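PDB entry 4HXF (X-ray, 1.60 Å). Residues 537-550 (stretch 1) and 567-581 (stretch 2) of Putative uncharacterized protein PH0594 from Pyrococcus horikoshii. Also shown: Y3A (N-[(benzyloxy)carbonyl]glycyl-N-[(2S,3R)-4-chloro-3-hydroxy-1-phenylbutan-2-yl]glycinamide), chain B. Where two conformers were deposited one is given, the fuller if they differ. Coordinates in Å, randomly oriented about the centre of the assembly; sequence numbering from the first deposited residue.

Stretch 1 (537-550) PLLLIHSLEDYRCP
Stretch 2, residues 567-581: EVYIAIFKKGAHGHS

Two neighbouring parallel β-strands, 538-543 and 568-573, are zipped together by backbone hydrogen bonds, and the loops that follow them are joined by polar side chains around a histidine alkylated by the ligand Y3A. The strands run in the same N-to-C direction, 15° apart, with axes 4.5 Å apart at closest; the two stretches together bury 1157 Å². The register pairs Leu538 with Val568, Leu539 with Tyr569, and so on to Ser543 with Phe573, at CA-CA distances of 4.4-4.9 Å.

Even-numbered residues of stretch 1 carry the ladder. Leu538 N gives a weak bond to Glu567 O (3.3 Å) and Leu538 O accepts from Tyr569 N (3.1 Å); Leu540 N reaches Tyr569 O (2.9 Å) and Leu540 O accepts from Ala571 N (2.8 Å); His542 N reaches Ala571 O (2.9 Å) and His542 O accepts from Phe573 N (2.8 Å). Leu544 N continues the pattern to Phe573 O (2.9 Å). Extended backbone angles, in which phi runs from -74° at Phe573 to -150° at Val568, keep these groups in line.

Side chains alternate between the faces. Leu538 (t, p), Leu540 (m, t), His542, Val568 (p), Ile570 (t, t) and Ile572 (m, t) share one face, where Leu540 CD1 meets Val568 CG2 (3.9 Å) and Leu540 CB meets Ile570 CG1 (3.9 Å). Beyond the ladder, Leu544 (m, t) lays CD2 on Ile572 CG2 (3.6 Å). The other face bears Leu539 (t, p), Ile541 (m, t), Ser543, Tyr569 (m), Ala571 and Phe573 (m). There Leu539 CD1 packs on Tyr569 CB (3.9 Å), and Ile541 CG2 approaches Phe573 CE1 (3.9 Å). Branched aliphatic chains suit this buried setting, filling space without polar groups to satisfy.

A type I turn from Ser543 to Asp546 presents backbone and side chain to the second loop. Glu545 N donates to Gly576 O (2.9 Å), while Glu545 (m, t, chi3 -63°) returns OE1 to Gly576 N (2.8 Å, nearly linear). Gly576 has phi/psi 118/139; a CB would jam against the preceding carbonyl and clash with His580 CB. Ser543 (p) sets OG 2.9 Å from Gly576 O and 3.1 Å from Ala577 O, and its CB lies over the His580 ring face, 3.6 Å from the centroid. His580 (p) begins a helix, with Gly579 at the N-cap position just before it, after a type I turn from Ala577 to His580.

His578 (t, chi2 56°) is the hub. Its ND1 donates to Asp546 OD2 (2.7 Å), an acidic partner that orients the ring; Asp546 (t) is itself steadied by Cys549 N, which donates to OD1 (2.8 Å). Arg548 CG covers one face of the His578 ring, 3.6 Å from its centroid. On the ring's edge, His578 NE2 is covalently bonded to Y3A C15 (1.8 Å), the carbon of the chloromethyl group in the ligand's name. Arg548 (t, p, p) turns its guanidinium away from stretch 2, so that NH2 donates to Y3A O3 (2.8 Å).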

# COMPACT_ATOMS: atom_id res chain seq x y z
N PRO A 537 26.43 10.61 42.63
CA PRO A 537 25.82 10.01 41.43
C PRO A 537 25.51 11.02 40.33
O PRO A 537 25.04 12.16 40.63
CB PRO A 537 24.52 9.37 41.92
CG PRO A 537 24.36 9.92 43.30
CD PRO A 537 25.64 10.37 43.84
N LEU A 538 25.78 10.61 39.12
CA LEU A 538 25.67 11.49 37.96
C LEU A 538 24.87 10.80 36.84
O LEU A 538 25.07 9.66 36.51
CB LEU A 538 27.07 11.82 37.45
CG LEU A 538 27.12 12.59 36.12
CD1 LEU A 538 26.54 14.04 36.23
CD2 LEU A 538 28.62 12.62 35.68
N LEU A 539 23.93 11.52 36.28
CA LEU A 539 23.21 11.15 35.05
C LEU A 539 23.71 12.03 33.98
O LEU A 539 23.65 13.30 34.07
CB LEU A 539 21.69 11.35 35.20
CG LEU A 539 20.90 11.08 33.93
CD1 LEU A 539 21.01 9.64 33.37
CD2 LEU A 539 19.43 11.50 34.25
N LEU A 540 24.22 11.40 32.94
CA LEU A 540 24.62 12.07 31.69
C LEU A 540 23.53 11.88 30.66
O LEU A 540 22.96 10.77 30.47
CB LEU A 540 25.97 11.50 31.16
CG LEU A 540 27.17 11.94 31.98
CD1 LEU A 540 28.32 10.88 31.83
CD2 LEU A 540 27.59 13.40 31.58
N ILE A 541 23.11 13.01 30.02
CA ILE A 541 22.12 12.96 28.95
C ILE A 541 22.80 13.50 27.73
O ILE A 541 23.43 14.59 27.79
CB ILE A 541 20.89 13.83 29.31
CG1 ILE A 541 20.15 13.25 30.49
CG2 ILE A 541 19.95 13.90 28.08
CD1 ILE A 541 18.98 14.01 31.10
N HIS A 542 22.61 12.84 26.60
CA HIS A 542 23.15 13.29 25.33
C HIS A 542 22.21 12.92 24.22
O HIS A 542 21.23 12.24 24.42
CB HIS A 542 24.52 12.71 25.05
CG HIS A 542 25.43 13.71 24.36
ND1 HIS A 542 26.29 14.55 25.07
CD2 HIS A 542 25.57 14.06 22.99
CE1 HIS A 542 26.94 15.33 24.18
NE2 HIS A 542 26.48 15.10 22.95
N SER A 543 22.36 13.58 23.05
CA SER A 543 21.56 13.26 21.91
C SER A 543 22.43 13.09 20.71
O SER A 543 23.48 13.74 20.57
CB SER A 543 20.58 14.38 21.66
OG SER A 543 21.20 15.63 21.53
N LEU A 544 22.02 12.23 19.82
CA LEU A 544 22.93 11.77 18.70
C LEU A 544 23.13 12.75 17.58
O LEU A 544 24.00 12.56 16.74
CB LEU A 544 22.52 10.45 18.09
CG LEU A 544 22.80 9.24 19.01
CD1 LEU A 544 22.35 7.90 18.32
CD2 LEU A 544 24.29 9.15 19.39
N GLU A 545 22.33 13.83 17.53
CA GLU A 545 22.48 14.80 16.45
C GLU A 545 23.04 16.10 16.99
O GLU A 545 22.95 17.16 16.33
CB GLU A 545 21.16 14.97 15.66
CG GLU A 545 20.65 13.69 15.04
CD GLU A 545 19.23 13.87 14.46
OE1 GLU A 545 18.26 14.16 15.17
OE2 GLU A 545 19.16 13.78 13.24
N ASP A 546 23.55 16.08 18.23
CA ASP A 546 24.20 17.27 18.80
C ASP A 546 25.64 17.39 18.25
O ASP A 546 26.53 16.56 18.56
CB ASP A 546 24.27 17.23 20.32
CG ASP A 546 24.85 18.52 20.90
OD1 ASP A 546 25.45 19.34 20.15
OD2 ASP A 546 24.59 18.81 22.10
N TYR A 547 25.83 18.30 17.30
CA TYR A 547 27.17 18.54 16.75
C TYR A 547 27.90 19.71 17.39
O TYR A 547 29.09 19.98 17.08
CB TYR A 547 27.13 18.67 15.24
CG TYR A 547 26.37 17.48 14.60
CD1 TYR A 547 25.40 17.70 13.65
CD2 TYR A 547 26.61 16.20 15.02
CE1 TYR A 547 24.70 16.64 13.13
CE2 TYR A 547 25.88 15.11 14.47
CZ TYR A 547 24.93 15.38 13.52
OH TYR A 547 24.15 14.34 12.98
N ARG A 548 27.20 20.44 18.24
CA ARG A 548 27.78 21.50 19.04
C ARG A 548 28.65 21.00 20.17
O ARG A 548 29.73 21.48 20.37
CB ARG A 548 26.67 22.38 19.61
CG ARG A 548 27.09 23.59 20.44
CD ARG A 548 28.08 24.59 19.75
NE ARG A 548 27.69 24.80 18.38
CZ ARG A 548 26.68 25.56 17.99
NH1 ARG A 548 26.26 25.53 16.71
NH2 ARG A 548 26.11 26.38 18.89
N CYS A 549 28.12 19.96 20.84
CA CYS A 549 28.83 19.18 21.84
C CYS A 549 28.60 17.72 21.42
O CYS A 549 27.60 17.08 21.83
CB CYS A 549 28.35 19.40 23.25
SG CYS A 549 28.58 21.13 23.81
N PRO A 550 29.54 17.20 20.66
CA PRO A 550 29.33 15.83 20.21
C PRO A 550 29.36 14.80 21.32
O PRO A 550 29.71 15.05 22.45
CB PRO A 550 30.46 15.60 19.19
CG PRO A 550 30.87 16.99 18.73
CD PRO A 550 30.69 17.85 19.94
N GLU A 567 29.38 5.63 40.34
CA GLU A 567 27.98 5.48 40.04
C GLU A 567 27.60 6.54 39.02
O GLU A 567 27.43 7.72 39.36
CB GLU A 567 27.14 5.65 41.33
CG GLU A 567 25.67 5.45 40.98
CD GLU A 567 24.65 5.58 42.14
OE1 GLU A 567 23.47 5.45 41.84
OE2 GLU A 567 25.03 5.77 43.33
N VAL A 568 27.36 6.12 37.80
CA VAL A 568 27.08 6.99 36.66
C VAL A 568 26.17 6.25 35.70
O VAL A 568 26.23 5.00 35.66
CB VAL A 568 28.36 7.52 36.01
CG1 VAL A 568 29.19 6.37 35.45
CG2 VAL A 568 28.01 8.69 35.00
N TYR A 569 25.33 7.00 34.99
CA TYR A 569 24.36 6.50 34.09
C TYR A 569 24.38 7.39 32.85
O TYR A 569 24.68 8.58 33.02
CB TYR A 569 22.95 6.57 34.69
CG TYR A 569 22.86 5.92 36.04
CD1 TYR A 569 23.15 6.66 37.23
CD2 TYR A 569 22.51 4.56 36.16
CE1 TYR A 569 23.09 6.03 38.45
CE2 TYR A 569 22.52 3.93 37.40
CZ TYR A 569 22.75 4.68 38.54
OH TYR A 569 22.70 4.02 39.76
N ILE A 570 24.04 6.84 31.72
CA ILE A 570 23.94 7.62 30.47
C ILE A 570 22.71 7.31 29.67
O ILE A 570 22.34 6.15 29.43
CB ILE A 570 25.26 7.70 29.64
CG1 ILE A 570 25.17 8.71 28.55
CG2 ILE A 570 25.63 6.30 29.08
CD1 ILE A 570 26.48 8.90 27.75
N ALA A 571 21.99 8.43 29.31
CA ALA A 571 20.80 8.36 28.46
C ALA A 571 21.18 8.99 27.15
O ALA A 571 21.51 10.20 27.15
CB ALA A 571 19.58 9.04 29.14
N ILE A 572 21.15 8.24 26.05
CA ILE A 572 21.56 8.70 24.73
C ILE A 572 20.32 8.74 23.85
O ILE A 572 19.72 7.71 23.48
CB ILE A 572 22.64 7.85 24.07
CG1 ILE A 572 23.85 7.76 25.03
CG2 ILE A 572 23.03 8.45 22.71
CD1 ILE A 572 24.93 6.75 24.55
N PHE A 573 19.77 9.94 23.66
CA PHE A 573 18.60 10.07 22.82
C PHE A 573 19.00 9.93 21.35
O PHE A 573 20.03 10.45 20.93
CB PHE A 573 17.97 11.45 23.09
CG PHE A 573 17.14 11.49 24.38
CD1 PHE A 573 17.79 11.55 25.60
CD2 PHE A 573 15.75 11.25 24.40
CE1 PHE A 573 17.10 11.50 26.77
CE2 PHE A 573 15.08 11.19 25.58
CZ PHE A 573 15.75 11.26 26.76
N LYS A 574 18.26 9.12 20.67
CA LYS A 574 18.58 8.61 19.34
C LYS A 574 18.45 9.72 18.30
O LYS A 574 19.17 9.67 17.29
CB LYS A 574 17.67 7.45 18.97
CG LYS A 574 17.88 6.19 19.86
CD LYS A 574 17.19 5.05 19.13
CE LYS A 574 16.94 3.91 20.09
NZ LYS A 574 16.02 2.90 19.55
N LYS A 575 17.58 10.70 18.55
CA LYS A 575 17.45 11.88 17.71
C LYS A 575 17.64 13.10 18.57
O LYS A 575 17.65 13.06 19.79
CB LYS A 575 16.07 11.97 17.00
CG LYS A 575 15.68 10.77 16.16
CD LYS A 575 16.64 10.58 14.99
N GLY A 576 17.90 14.22 17.91
CA GLY A 576 17.94 15.49 18.56
C GLY A 576 19.29 16.19 18.49
O GLY A 576 20.34 15.61 18.74
N ALA A 577 19.25 17.50 18.26
CA ALA A 577 20.44 18.39 18.24
C ALA A 577 20.69 18.93 19.63
O ALA A 577 20.16 18.40 20.67
CB ALA A 577 20.28 19.47 17.16
N HIS A 578 21.52 19.93 19.71
CA HIS A 578 21.95 20.52 20.98
C HIS A 578 20.78 20.97 21.84
O HIS A 578 20.78 20.78 23.06
CB HIS A 578 22.89 21.67 20.63
CG HIS A 578 23.71 22.24 21.78
ND1 HIS A 578 24.55 21.47 22.60
CD2 HIS A 578 23.88 23.58 22.14
CE1 HIS A 578 25.16 22.28 23.48
NE2 HIS A 578 24.75 23.60 23.19
N GLY A 579 19.77 21.50 21.17
CA GLY A 579 18.58 22.03 21.84
C GLY A 579 17.43 21.05 22.03
O GLY A 579 16.31 21.49 22.24
N HIS A 580 17.69 19.74 21.95
CA HIS A 580 16.60 18.74 21.95
C HIS A 580 15.71 18.77 23.17
O HIS A 580 14.56 18.35 23.05
CB HIS A 580 17.18 17.36 21.77
CG HIS A 580 17.95 16.86 22.98
ND1 HIS A 580 17.48 15.85 23.80
CD2 HIS A 580 19.24 17.13 23.40
CE1 HIS A 580 18.39 15.56 24.75
NE2 HIS A 580 19.48 16.38 24.53
N SER A 581 16.18 19.35 24.29
CA SER A 581 15.39 19.33 25.53
C SER A 581 14.10 20.15 25.26
O SER A 581 13.04 19.88 25.84
CB SER A 581 16.20 19.88 26.70
OG SER A 581 16.59 21.23 26.38
N3 Y3A B . 26.60 29.47 21.33
CA3 Y3A B . 27.67 28.92 22.19
C3 Y3A B . 27.35 27.42 22.32
O3 Y3A B . 26.66 26.75 21.59
C4 Y3A B . 26.13 25.35 24.72
O4 Y3A B . 26.25 26.17 25.83
CA4 Y3A B . 27.43 25.41 23.94
N4 Y3A B . 27.70 26.86 23.72
CB4 Y3A B . 28.71 25.01 24.73
CG4 Y3A B . 29.97 25.10 23.93
CD1 Y3A B . 30.25 24.34 22.79
CD2 Y3A B . 30.97 25.96 24.36
CE1 Y3A B . 31.44 24.44 22.08
CE2 Y3A B . 32.16 26.08 23.66
CZ4 Y3A B . 32.38 25.35 22.53
C15 Y3A B . 24.81 25.31 23.86